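Local coordinates for protein lipolytic enzyme (Clostridium thermocellum, PDB 2VPT) that probably deacetylates acetylated xylan, as the SGNH-hydrolase catalytic domain of a cellulosomal family 3 carbohydrate esterase, at residues 65-68 with 69-72. Residues are numbered along the deposited sequence; the frame is centred on the assembly and turned at random.
Sequences GWTI and PQIA
Thr67 and Gln70 illustrate how a side chain in the first turn of a helix can reach back to the residue that caps it. The backbone N of Thr67, the N-cap of helix 68-82, donates to Gln70 OE1 at 2.9 Å, arriving 21° off the carbonyl plane. This is one half of a capping box, with Gln70 at the N3 position. Thr67 OG1 also faces Gln70 OE1, at 3.1 Å, although the destination of its proton is not settled. A water donates to Gln70 OE1 at 2.9 Å and bridges it to Gly65 O. With CG beside its own backbone N (chi1 -65°) and the chain extended beyond, Gln70 carries its amide back over one face of the Trp66 indole. The final rotation turns the amide to 24° from the ring plane, and Gln70 NE2 sits 4.3 Å above the Trp66 ring, toward its rim. Further along the indole, Trp66 CE3 meets Ile71 CD1 at 3.8 Å.

Regular helical bonding begins immediately: Ile71 N donates to Thr67 O at 3.0 Å, and Ala72 N to Ile68 O at 2.8 Å. Farther out, Asp95 OD2 accepts from Ile68 N, joining this helix start to helix 93-99, while Trp66 NE1 donates to Glu23 of the second subunit. One glutamine oxygen thus gathers a peptide N-H and a water, tying the end of the preceding loop to the helix start, while the same amide packs on a tryptophan engaged at the dimer interface.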
loop_
_atom_site.group_PDB
_atom_site.type_symbol
_atom_site.label_atom_id
_atom_site.label_comp_id
_atom_site.label_asym_id
_atom_site.label_seq_id
_atom_site.Cartn_x
_atom_site.Cartn_y
_atom_site.Cartn_z
ATOM N N GLY A 65 2.695 -4.088 -9.144
ATOM C CA GLY A 65 3.549 -3.919 -10.311
ATOM C C GLY A 65 4.492 -5.066 -10.572
ATOM O O GLY A 65 5.114 -5.103 -11.631
ATOM N N TRP A 66 4.600 -6.032 -9.663
ATOM C CA TRP A 66 5.667 -7.021 -9.765
ATOM C C TRP A 66 5.302 -8.246 -10.578
ATOM O O TRP A 66 4.154 -8.686 -10.610
ATOM C CB TRP A 66 6.178 -7.461 -8.410
ATOM C CG TRP A 66 7.007 -6.448 -7.694
ATOM C CD1 TRP A 66 6.851 -5.092 -7.698
ATOM C CD2 TRP A 66 8.076 -6.728 -6.787
ATOM N NE1 TRP A 66 7.780 -4.515 -6.856
ATOM C CE2 TRP A 66 8.542 -5.496 -6.288
ATOM C CE3 TRP A 66 8.696 -7.907 -6.361
ATOM C CZ2 TRP A 66 9.582 -5.411 -5.374
ATOM C CZ3 TRP A 66 9.742 -7.816 -5.467
ATOM C CH2 TRP A 66 10.184 -6.581 -4.987
ATOM N N THR A 67 6.339 -8.796 -11.206
ATOM C CA THR A 67 6.262 -9.995 -12.020
ATOM C C THR A 67 6.912 -11.167 -11.293
ATOM O O THR A 67 7.591 -10.994 -10.273
ATOM C CB THR A 67 7.030 -9.765 -13.327
ATOM O OG1 THR A 67 8.387 -9.465 -12.984
ATOM C CG2 THR A 67 6.409 -8.603 -14.129
ATOM N N ILE A 68 6.715 -12.363 -11.840
ATOM C CA ILE A 68 7.335 -13.565 -11.323
ATOM C C ILE A 68 8.849 -13.442 -11.080
ATOM O O ILE A 68 9.313 -13.766 -9.994
ATOM C CB ILE A 68 6.992 -14.784 -12.230
ATOM C CG1 ILE A 68 5.532 -15.193 -12.001
ATOM C CG2 ILE A 68 7.914 -15.947 -11.954
ATOM C CD1 ILE A 68 4.934 -16.059 -13.077
ATOM N N PRO A 69 9.630 -13.001 -12.086
ATOM C CA PRO A 69 11.071 -12.930 -11.829
ATOM C C PRO A 69 11.473 -11.920 -10.753
ATOM O O PRO A 69 12.474 -12.119 -10.056
ATOM C CB PRO A 69 11.664 -12.580 -13.208
ATOM C CG PRO A 69 10.570 -12.054 -14.015
ATOM C CD PRO A 69 9.303 -12.693 -13.491
ATOM N N GLN A 70 10.683 -10.866 -10.579
ATOM C CA GLN A 70 10.970 -9.914 -9.517
ATOM C C GLN A 70 10.716 -10.527 -8.137
ATOM O O GLN A 70 11.495 -10.346 -7.217
ATOM C CB GLN A 70 10.152 -8.651 -9.707
ATOM C CG GLN A 70 10.489 -7.885 -10.949
ATOM C CD GLN A 70 9.612 -6.682 -11.008
ATOM O OE1 GLN A 70 8.455 -6.773 -11.366
ATOM N NE2 GLN A 70 10.130 -5.548 -10.547
ATOM N N ILE A 71 9.616 -11.257 -8.009
ATOM C CA ILE A 71 9.371 -12.038 -6.811
ATOM C C ILE A 71 10.517 -13.035 -6.591
ATOM O O ILE A 71 11.070 -13.116 -5.496
ATOM C CB ILE A 71 8.028 -12.793 -6.881
ATOM C CG1 ILE A 71 6.856 -11.801 -6.941
ATOM C CG2 ILE A 71 7.880 -13.749 -5.707
ATOM C CD1 ILE A 71 6.558 -10.999 -5.641
ATOM N N ALA A 72 10.888 -13.780 -7.636
ATOM C CA ALA A 72 11.917 -14.816 -7.505
ATOM C C ALA A 72 13.265 -14.232 -7.057
ATOM O O ALA A 72 14.036 -14.882 -6.324
ATOM C CB ALA A 72 12.094 -15.567 -8.846
HETATM O O HOH W 1 7.339 -5.067 -13.420
#